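Local coordinates for carbohydrate esterase (Metagenome, PDB 6TKX), which probably removes feruloyl and acetyl groups from xylans, acting as a bifunctional carbohydrate esterase of the alpha/beta hydrolase fold, at residues 191-196 / 203-208; 182-187 / 238-243; 230-235 / 260-265; 100-105 / 165-170. All coordinates share one frame; numbering follows the deposited sequence.

Interaction 1 of 4, residues 191-196 / 203-208; sequences NDASTP and KKDPRE
Asp192 lays its CB over one face of the Arg207 guanidinium, off toward the rim of the group, with Asp192 CB 3.3 Å from Arg207 NH2. Next to it the Asn191 carbonyl oxygen meets the ring of Pro206, Asn191 O to Pro206 CD 3.3 Å, while the Ala193 methyl rests on the backbone beyond, Ala193 CB to Asp205 CA 3.8 Å. All of this is van der Waals contact; none of the polar bonds runs between the two segments.

Asp205 sets the arginine in place. The Arg207 chain bends at chi3 (-53°), which turns its guanidinium back to grip Asp205 side-on: NE meets the syn lone pair of Asp205 OD1 at 3.1 Å, almost straight (179°) and in the guanidinium plane, and NH2 reaches Asp205 OD2 at 2.8 Å. The same OD1 takes the backbone N of Arg207 from above the carboxylate plane, an Asx turn leading into the short 3-10 segment 206-208. With an alanine here, Arg207 would probably lose both its carboxylate partner and the Asx turn, and be free to swing off Asp192.

The facing segment has its own Asx turn, Ser194 N to Asp192 OD1 at 2.9 Å, inside a type I turn from Asp192 to Thr195. Helix 196-200 connects the two segments at the protein surface: its Glu197 accepts from Asn191 ND2 through OE1, and Pro206 packs on Glu197 and Ala198.

Interaction 2 of 4, residues 182-187 / 238-243; sequences AHMSNC and NVVPHC
A disulfide between Cys187 and Cys243 ties the long loop after strand 172-175 to the first residue of helix 243-255. The SG atoms of Cys187 and Cys243 lie 2.1 Å apart, and the bridge torsion of -91° is close to the relaxed value for a disulfide. The cysteines reach it differently: Cys187 holds SG beside its backbone N (chi1 -65°), whereas Cys243 tucks SG between its backbone N and carbonyl carbon (chi1 62°).

Pro241 lies beside the bridge, its CB 3.7 Å from Cys187 SG. At the CD corner of the same ring comes the methyl end of Met184, a chain bent at chi2 and chi3 that crosses the proline side chain at about a right angle. Met184 was modelled in two conformations, so the very close approach of this one, through CE to Pro241 CD, is doubtful in detail.

Just before the proline, the backbone N atoms of Val239 and Val240 both bond to Asp237 OD1. Asp237 is probably the acid of a Ser128-His269-Asp237 triad, and both valines touch His269. From helix 243-255, Gln244 meets Met184 and Asn247 meets His183.

Interaction 3 of 4, residues 230-235 / 260-265; sequences LIIHGD and TFISVP
Leu230 to Gly234 and Thr260 to Val264 run side by side as two parallel strands, their axes 18° apart, joined through helix 243-255 in a beta-alpha-beta crossover of the alpha/beta hydrolase sheet. Five backbone bonds hold them, from Ile231 N to Thr260 O (2.7 Å) at one end to Asp235 N on Val264 O (3.0 Å) at the other.

The buried part is closely packed on both faces. On one, Leu230 CD1 meets Ile262 CD1 at 3.8 Å, Ile232 and Ile262 lie alongside each other and point the same way, and Ile232 CG2 touches Val264 CG2, also at 3.8 Å. Tyr278 and Asp281 of helix 276-291 close over Ile262 there.

On the reverse face Phe261, with CG opposite its backbone N (chi1 177°), reaches across to the neighbouring strand. His233 CB sits at the edge of its ring, in the ring plane, 3.8 Å from Phe261 CE1; separately, Phe261 CD1 lies 3.7 Å from Ile231 CG2. The His233 ring turns away, held at both nitrogens, by Ser245 OG at ND1 and Val240 O at NE2, and Ser245 also packs against the phenylalanine.

The looser side is toward solvent. Thr260 is exposed at the start of the pair, and past the last bridge Asp235 and Pro265 leave the sheet at the surface. Asp235 OD1 still takes the backbone N of Gly266, while Asp235 OD2 lies just 3.3 Å from Pro265 CA.

Interaction 4 of 4, residues 100-105 / 165-170; sequences DVKAAI and TGSHVD
Residues 100-105 are a regular stretch of helix 96-110, and residues 165-170 pass it as an irregular chain, coming nearest where the CA atoms of Ile105 and Ser167 stand 5.3 Å apart. Ile105 points toward the loop. Its chi1 of -59° places CG2 on the side opposite the backbone N, against the loop backbone: Ile105 CG2 is 3.7 Å from Ser167 C and 3.6 Å from His168 O. The other branch heads for Val169, though the modelled approach there is too short to be trusted. Cutting this isoleucine back to an alanine would probably open a gap against the Ser167-His168 backbone.

One turn back, Lys102 bends at chi2 and lays CD 3.8 Å from Ser167 OG. Two waters link Lys102 NZ to the serine, one to Ser167 O through a bond to NZ so short that its detail is doubtful, the other, more loosely, to Ser167 OG; Thr140 OG1 takes a further bond from the amine.

Arg109 NH1 bonds to the carbonyls of Gly166 and His168. Ile105 and Val169 both meet Ile124 of strand 121-127, so helix 96-110 and the loop lie on the sheet, as in the helix-over-sheet layering of the alpha/beta hydrolase fold.

Interactions 1, 2 and 3 form a connected run. Interaction 1 is nested along the chain inside the loop closed by the disulfide of interaction 2, and the two touch where Asn191 ND2 packs 3.4 Å from Met184 CB. Interaction 2 in turn joins interaction 3, with centres about 14 Å apart: besides the bond of Val240 to His233, His242 NE2 lies 3.0 Å from Ser263 OG, a probable hydrogen bond. Val239, which touches the probable Ser128-His269-Asp237 triad, also has a sulfate about 4 Å from its side chain, probably from the crystallisation liquor. Interaction 4 stands apart, across the chain's centre from interactions 2 and 3, its nearest atoms about 9 Å from interaction 3.

Interaction 1 of 4, residues 191-196 / 203-208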
# COMPACT_ATOMS: atom_id res chain seq x y z
N ASN A 191 11.31 -18.10 2.50
CA ASN A 191 10.64 -18.87 3.52
C ASN A 191 10.12 -20.20 2.96
O ASN A 191 10.12 -20.44 1.75
CB ASN A 191 9.51 -18.04 4.15
CG ASN A 191 10.00 -17.18 5.29
OD1 ASN A 191 10.72 -17.66 6.18
ND2 ASN A 191 9.68 -15.91 5.26
N ASP A 192 9.70 -21.08 3.86
CA ASP A 192 9.09 -22.32 3.45
C ASP A 192 7.58 -22.12 3.18
O ASP A 192 7.04 -21.00 3.20
CB ASP A 192 9.37 -23.41 4.48
CG ASP A 192 8.58 -23.24 5.78
OD1 ASP A 192 7.61 -22.46 5.86
OD2 ASP A 192 8.95 -23.92 6.75
N ALA A 193 6.91 -23.22 2.88
CA ALA A 193 5.53 -23.18 2.42
C ALA A 193 4.53 -22.93 3.54
O ALA A 193 3.34 -22.89 3.25
CB ALA A 193 5.18 -24.49 1.69
N SER A 194 4.96 -22.79 4.79
CA SER A 194 4.01 -22.52 5.87
C SER A 194 3.71 -21.04 6.07
O SER A 194 2.88 -20.70 6.92
CB SER A 194 4.52 -23.07 7.21
OG SER A 194 5.78 -22.52 7.52
N THR A 195 4.36 -20.16 5.34
CA THR A 195 4.35 -18.75 5.66
C THR A 195 3.35 -18.01 4.80
O THR A 195 2.85 -18.55 3.81
CB THR A 195 5.74 -18.16 5.47
OG1 THR A 195 6.11 -18.25 4.08
CG2 THR A 195 6.72 -18.91 6.33
N PRO A 196 3.04 -16.76 5.15
CA PRO A 196 2.00 -16.04 4.39
C PRO A 196 2.34 -15.82 2.91
O PRO A 196 1.43 -15.77 2.09
CB PRO A 196 1.88 -14.72 5.15
CG PRO A 196 2.39 -14.95 6.46
CD PRO A 196 3.38 -16.05 6.40
N LYS A 203 0.10 -21.72 -1.90
CA LYS A 203 0.50 -22.87 -1.08
C LYS A 203 1.63 -23.66 -1.74
O LYS A 203 1.70 -24.89 -1.66
CB LYS A 203 -0.71 -23.73 -0.77
CG LYS A 203 -1.44 -23.31 0.52
CD LYS A 203 -2.48 -24.35 0.97
CE LYS A 203 -1.83 -25.72 1.42
NZ LYS A 203 -1.49 -25.87 2.87
N LYS A 204 2.51 -22.95 -2.42
CA LYS A 204 3.75 -23.47 -2.97
C LYS A 204 4.90 -23.04 -2.06
O LYS A 204 4.80 -22.05 -1.32
CB LYS A 204 3.98 -22.94 -4.38
CG LYS A 204 2.88 -23.32 -5.32
CD LYS A 204 3.23 -22.94 -6.75
CE LYS A 204 2.93 -21.48 -7.06
NZ LYS A 204 1.69 -21.24 -7.90
N ASP A 205 6.01 -23.80 -2.12
CA ASP A 205 7.19 -23.50 -1.32
C ASP A 205 8.00 -22.41 -2.01
O ASP A 205 8.56 -22.64 -3.09
CB ASP A 205 8.04 -24.75 -1.12
CG ASP A 205 9.19 -24.53 -0.15
OD1 ASP A 205 9.56 -23.39 0.15
OD2 ASP A 205 9.76 -25.53 0.29
N PRO A 206 8.08 -21.21 -1.44
CA PRO A 206 8.86 -20.18 -2.12
C PRO A 206 10.27 -20.63 -2.43
O PRO A 206 10.87 -20.15 -3.40
CB PRO A 206 8.81 -18.99 -1.14
CG PRO A 206 7.63 -19.23 -0.30
CD PRO A 206 7.47 -20.72 -0.19
N ARG A 207 10.83 -21.55 -1.63
CA ARG A 207 12.20 -21.96 -1.88
C ARG A 207 12.34 -22.71 -3.19
O ARG A 207 13.47 -22.93 -3.64
CB ARG A 207 12.74 -22.83 -0.76
CG ARG A 207 13.06 -22.06 0.50
CD ARG A 207 13.26 -22.98 1.67
NE ARG A 207 12.13 -23.88 1.84
CZ ARG A 207 12.12 -24.91 2.68
NH1 ARG A 207 13.18 -25.16 3.44
NH2 ARG A 207 11.07 -25.69 2.77
N GLU A 208 11.22 -23.15 -3.76
CA GLU A 208 11.18 -23.89 -5.01
C GLU A 208 10.71 -23.03 -6.16
O GLU A 208 10.65 -23.52 -7.29
CB GLU A 208 10.22 -25.08 -4.89
CG GLU A 208 10.67 -26.17 -3.97
CD GLU A 208 9.58 -27.19 -3.72
OE1 GLU A 208 8.40 -26.88 -4.03
OE2 GLU A 208 9.90 -28.28 -3.20

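Interaction 2 of 4, residues 182-187 / 238-243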
# COMPACT_ATOMS: atom_id res chain seq x y z
N ALA A 182 12.82 -13.10 -1.59
CA ALA A 182 13.99 -13.96 -1.73
C ALA A 182 14.85 -13.94 -0.48
O ALA A 182 15.71 -14.82 -0.30
CB ALA A 182 14.79 -13.53 -2.97
N HIS A 183 14.62 -12.97 0.41
CA HIS A 183 15.49 -12.77 1.57
C HIS A 183 14.67 -12.53 2.83
O HIS A 183 15.04 -11.74 3.69
CB HIS A 183 16.46 -11.62 1.31
CG HIS A 183 17.25 -11.78 0.05
ND1 HIS A 183 17.35 -10.79 -0.91
CD2 HIS A 183 17.96 -12.84 -0.43
CE1 HIS A 183 18.09 -11.22 -1.91
NE2 HIS A 183 18.50 -12.45 -1.63
N MET A 184 13.53 -13.18 2.96
CA MET A 184 12.71 -13.00 4.16
C MET A 184 13.20 -13.88 5.30
O MET A 184 13.22 -13.46 6.46
CB MET A 184 11.24 -13.27 3.82
CG MET A 184 10.47 -12.09 3.29
SD MET A 184 10.09 -10.77 4.51
CE MET A 184 10.08 -11.68 6.07
N SER A 185 13.64 -15.10 5.00
CA SER A 185 14.13 -16.00 6.02
C SER A 185 15.56 -15.63 6.40
O SER A 185 16.46 -15.73 5.56
CB SER A 185 14.07 -17.44 5.53
OG SER A 185 14.42 -18.35 6.57
N ASN A 186 15.78 -15.25 7.67
CA ASN A 186 17.09 -14.83 8.19
C ASN A 186 17.69 -13.69 7.35
O ASN A 186 18.91 -13.46 7.38
CB ASN A 186 18.08 -16.01 8.25
CG ASN A 186 17.80 -16.99 9.41
OD1 ASN A 186 17.51 -16.59 10.52
ND2 ASN A 186 17.91 -18.28 9.13
N CYS A 187 16.87 -13.00 6.56
CA CYS A 187 17.34 -11.97 5.64
C CYS A 187 18.26 -12.54 4.55
O CYS A 187 18.99 -11.80 3.89
CB CYS A 187 18.06 -10.86 6.42
SG CYS A 187 17.00 -9.93 7.56
N ASN A 238 9.86 -7.55 14.73
CA ASN A 238 9.92 -8.98 14.90
C ASN A 238 9.04 -9.76 13.92
O ASN A 238 8.92 -10.97 14.08
CB ASN A 238 9.50 -9.34 16.33
CG ASN A 238 10.28 -10.51 16.88
OD1 ASN A 238 11.28 -10.90 16.30
ND2 ASN A 238 9.83 -11.08 18.01
N VAL A 239 8.41 -9.09 12.94
CA VAL A 239 7.46 -9.78 12.06
C VAL A 239 7.95 -9.74 10.62
O VAL A 239 8.10 -10.79 9.96
CB VAL A 239 6.06 -9.15 12.19
CG1 VAL A 239 5.10 -9.74 11.14
CG2 VAL A 239 5.53 -9.34 13.63
N VAL A 240 8.20 -8.54 10.12
CA VAL A 240 8.93 -8.33 8.88
C VAL A 240 10.29 -7.74 9.22
O VAL A 240 10.35 -6.66 9.83
CB VAL A 240 8.15 -7.41 7.92
CG1 VAL A 240 9.03 -7.06 6.75
CG2 VAL A 240 6.87 -8.07 7.48
N PRO A 241 11.41 -8.37 8.84
CA PRO A 241 12.71 -7.86 9.29
C PRO A 241 13.13 -6.55 8.63
O PRO A 241 12.87 -6.29 7.44
CB PRO A 241 13.69 -9.00 8.93
CG PRO A 241 13.01 -9.78 7.90
CD PRO A 241 11.52 -9.62 8.09
N HIS A 242 13.82 -5.74 9.44
CA HIS A 242 14.38 -4.45 9.02
C HIS A 242 15.16 -4.59 7.71
O HIS A 242 15.11 -3.70 6.85
CB HIS A 242 15.25 -3.96 10.19
CG HIS A 242 15.75 -2.55 10.10
ND1 HIS A 242 17.05 -2.25 9.75
CD2 HIS A 242 15.17 -1.37 10.44
CE1 HIS A 242 17.24 -0.95 9.83
NE2 HIS A 242 16.12 -0.39 10.25
N CYS A 243 15.86 -5.71 7.53
CA CYS A 243 16.70 -5.86 6.34
C CYS A 243 15.92 -5.61 5.06
O CYS A 243 16.47 -5.06 4.09
CB CYS A 243 17.33 -7.26 6.31
SG CYS A 243 16.17 -8.62 6.20

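Interaction 3 of 4, residues 230-235 / 260-265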
# COMPACT_ATOMS: atom_id res chain seq x y z
N LEU A 230 9.13 6.90 0.35
CA LEU A 230 9.59 6.99 1.73
C LEU A 230 9.36 5.64 2.40
O LEU A 230 8.29 5.06 2.29
CB LEU A 230 8.86 8.11 2.49
CG LEU A 230 9.06 8.14 3.99
CD1 LEU A 230 10.47 8.49 4.34
CD2 LEU A 230 8.14 9.16 4.62
N ILE A 231 10.40 5.12 3.04
CA ILE A 231 10.38 3.82 3.68
C ILE A 231 10.61 4.05 5.16
O ILE A 231 11.50 4.81 5.53
CB ILE A 231 11.45 2.87 3.12
CG1 ILE A 231 11.27 2.73 1.61
CG2 ILE A 231 11.39 1.55 3.90
CD1 ILE A 231 12.57 2.41 0.81
N ILE A 232 9.76 3.47 5.99
CA ILE A 232 9.82 3.63 7.44
C ILE A 232 9.77 2.24 8.04
O ILE A 232 8.86 1.47 7.72
CB ILE A 232 8.67 4.51 7.95
CG1 ILE A 232 8.81 5.91 7.37
CG2 ILE A 232 8.69 4.61 9.42
CD1 ILE A 232 7.59 6.74 7.58
N HIS A 233 10.79 1.89 8.83
CA HIS A 233 10.87 0.55 9.40
C HIS A 233 11.48 0.61 10.79
O HIS A 233 12.47 1.30 10.99
CB HIS A 233 11.72 -0.39 8.51
CG HIS A 233 11.36 -1.84 8.61
ND1 HIS A 233 11.02 -2.60 7.51
CD2 HIS A 233 11.29 -2.68 9.67
CE1 HIS A 233 10.72 -3.82 7.89
NE2 HIS A 233 10.90 -3.91 9.20
N GLY A 234 10.93 -0.17 11.72
CA GLY A 234 11.52 -0.26 13.06
C GLY A 234 12.66 -1.27 13.13
O GLY A 234 12.57 -2.37 12.60
N ASP A 235 13.73 -0.89 13.82
CA ASP A 235 14.91 -1.75 13.92
C ASP A 235 14.74 -2.89 14.91
O ASP A 235 15.63 -3.73 14.99
CB ASP A 235 16.16 -0.93 14.26
CG ASP A 235 16.17 -0.38 15.68
OD1 ASP A 235 15.31 -0.74 16.53
OD2 ASP A 235 17.07 0.45 15.93
N THR A 260 13.78 7.68 0.50
CA THR A 260 14.22 8.07 1.84
C THR A 260 13.93 6.92 2.79
O THR A 260 12.82 6.38 2.78
CB THR A 260 13.48 9.32 2.36
OG1 THR A 260 13.67 10.40 1.45
CG2 THR A 260 14.00 9.70 3.72
N PHE A 261 14.88 6.58 3.64
CA PHE A 261 14.68 5.48 4.58
C PHE A 261 14.77 6.03 5.98
O PHE A 261 15.81 6.59 6.36
CB PHE A 261 15.69 4.36 4.35
CG PHE A 261 15.59 3.21 5.34
CD1 PHE A 261 14.36 2.73 5.78
CD2 PHE A 261 16.75 2.59 5.81
CE1 PHE A 261 14.30 1.67 6.70
CE2 PHE A 261 16.69 1.54 6.72
CZ PHE A 261 15.47 1.08 7.17
N ILE A 262 13.71 5.83 6.76
CA ILE A 262 13.67 6.22 8.17
C ILE A 262 13.59 4.97 9.02
O ILE A 262 12.67 4.17 8.89
CB ILE A 262 12.48 7.15 8.46
CG1 ILE A 262 12.65 8.43 7.66
CG2 ILE A 262 12.41 7.46 9.94
CD1 ILE A 262 11.55 9.41 7.89
N SER A 263 14.56 4.80 9.90
CA SER A 263 14.65 3.63 10.75
C SER A 263 14.24 4.08 12.14
O SER A 263 14.69 5.14 12.60
CB SER A 263 16.06 3.04 10.72
OG SER A 263 16.29 2.16 11.81
N VAL A 264 13.37 3.31 12.78
CA VAL A 264 12.72 3.73 14.02
C VAL A 264 13.35 2.94 15.17
O VAL A 264 13.14 1.72 15.28
CB VAL A 264 11.20 3.52 13.95
CG1 VAL A 264 10.53 3.97 15.25
CG2 VAL A 264 10.60 4.27 12.73
N PRO A 265 14.14 3.57 16.03
CA PRO A 265 14.93 2.80 16.98
C PRO A 265 14.05 2.27 18.11
O PRO A 265 13.27 3.01 18.72
CB PRO A 265 15.99 3.79 17.46
CG PRO A 265 15.41 5.10 17.24
CD PRO A 265 14.38 5.02 16.17

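Interaction 4 of 4, residues 100-105 / 165-170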
# COMPACT_ATOMS: atom_id res chain seq x y z
N ASP A 100 -6.76 -5.74 -7.34
CA ASP A 100 -7.68 -4.98 -6.50
C ASP A 100 -7.18 -3.57 -6.28
O ASP A 100 -7.92 -2.60 -6.48
CB ASP A 100 -7.89 -5.72 -5.19
CG ASP A 100 -8.54 -7.02 -5.41
OD1 ASP A 100 -9.01 -7.19 -6.57
OD2 ASP A 100 -8.53 -7.89 -4.50
N VAL A 101 -5.91 -3.43 -5.88
CA VAL A 101 -5.38 -2.09 -5.63
C VAL A 101 -5.49 -1.23 -6.89
O VAL A 101 -5.92 -0.07 -6.85
CB VAL A 101 -3.93 -2.15 -5.11
CG1 VAL A 101 -3.38 -0.75 -4.91
CG2 VAL A 101 -3.80 -3.01 -3.77
N LYS A 102 -5.08 -1.79 -8.03
CA LYS A 102 -5.13 -1.04 -9.28
C LYS A 102 -6.55 -0.61 -9.62
O LYS A 102 -6.79 0.54 -9.99
CB LYS A 102 -4.55 -1.89 -10.41
CG LYS A 102 -3.08 -2.31 -10.20
CD LYS A 102 -2.05 -1.19 -10.49
CE LYS A 102 -0.61 -1.73 -10.61
NZ LYS A 102 0.39 -0.69 -11.01
N ALA A 103 -7.52 -1.54 -9.50
CA ALA A 103 -8.93 -1.20 -9.69
C ALA A 103 -9.37 -0.07 -8.76
O ALA A 103 -10.08 0.85 -9.18
CB ALA A 103 -9.78 -2.45 -9.45
N ALA A 104 -8.94 -0.12 -7.50
CA ALA A 104 -9.32 0.93 -6.57
C ALA A 104 -8.79 2.26 -7.04
O ALA A 104 -9.44 3.30 -6.91
CB ALA A 104 -8.81 0.58 -5.16
N ILE A 105 -7.60 2.23 -7.65
CA ILE A 105 -6.97 3.47 -8.09
C ILE A 105 -7.73 4.04 -9.29
O ILE A 105 -7.98 5.25 -9.38
CB ILE A 105 -5.49 3.21 -8.42
CG1 ILE A 105 -4.77 2.68 -7.17
CG2 ILE A 105 -4.78 4.47 -8.89
CD1 ILE A 105 -3.28 3.04 -7.07
N THR A 165 -9.09 4.53 -17.35
CA THR A 165 -8.46 5.50 -16.48
C THR A 165 -7.12 4.95 -16.03
O THR A 165 -6.99 3.74 -15.79
CB THR A 165 -9.37 5.80 -15.29
OG1 THR A 165 -10.65 6.22 -15.77
CG2 THR A 165 -8.76 6.89 -14.41
N GLY A 166 -6.13 5.82 -15.93
CA GLY A 166 -4.83 5.38 -15.47
C GLY A 166 -4.91 4.79 -14.08
O GLY A 166 -5.65 5.27 -13.22
N SER A 167 -4.12 3.73 -13.86
CA SER A 167 -4.06 3.06 -12.56
C SER A 167 -2.77 3.37 -11.82
O SER A 167 -2.32 2.59 -10.98
CB SER A 167 -4.24 1.55 -12.73
OG SER A 167 -3.16 0.99 -13.46
N HIS A 168 -2.20 4.55 -12.07
CA HIS A 168 -0.90 4.91 -11.53
C HIS A 168 -0.97 5.74 -10.26
O HIS A 168 -1.97 6.40 -9.96
CB HIS A 168 -0.07 5.69 -12.57
CG HIS A 168 -0.60 7.05 -12.92
ND1 HIS A 168 -1.52 7.26 -13.94
CD2 HIS A 168 -0.29 8.28 -12.44
CE1 HIS A 168 -1.78 8.55 -14.03
NE2 HIS A 168 -1.04 9.19 -13.14
N VAL A 169 0.15 5.74 -9.55
CA VAL A 169 0.29 6.47 -8.29
C VAL A 169 1.49 7.38 -8.43
O VAL A 169 2.43 7.10 -9.16
CB VAL A 169 0.47 5.53 -7.08
CG1 VAL A 169 -0.68 4.56 -7.02
CG2 VAL A 169 1.82 4.74 -7.18
N ASP A 170 1.49 8.45 -7.64
CA ASP A 170 2.48 9.49 -7.82
C ASP A 170 3.54 9.53 -6.74
O ASP A 170 4.50 10.29 -6.87
CB ASP A 170 1.81 10.88 -7.91
CG ASP A 170 0.82 10.99 -9.09
OD1 ASP A 170 -0.27 11.55 -8.83
OD2 ASP A 170 1.12 10.50 -10.23
O HOH W 1 0.05 1.69 -10.22
O HOH W 2 -0.70 -1.16 -13.85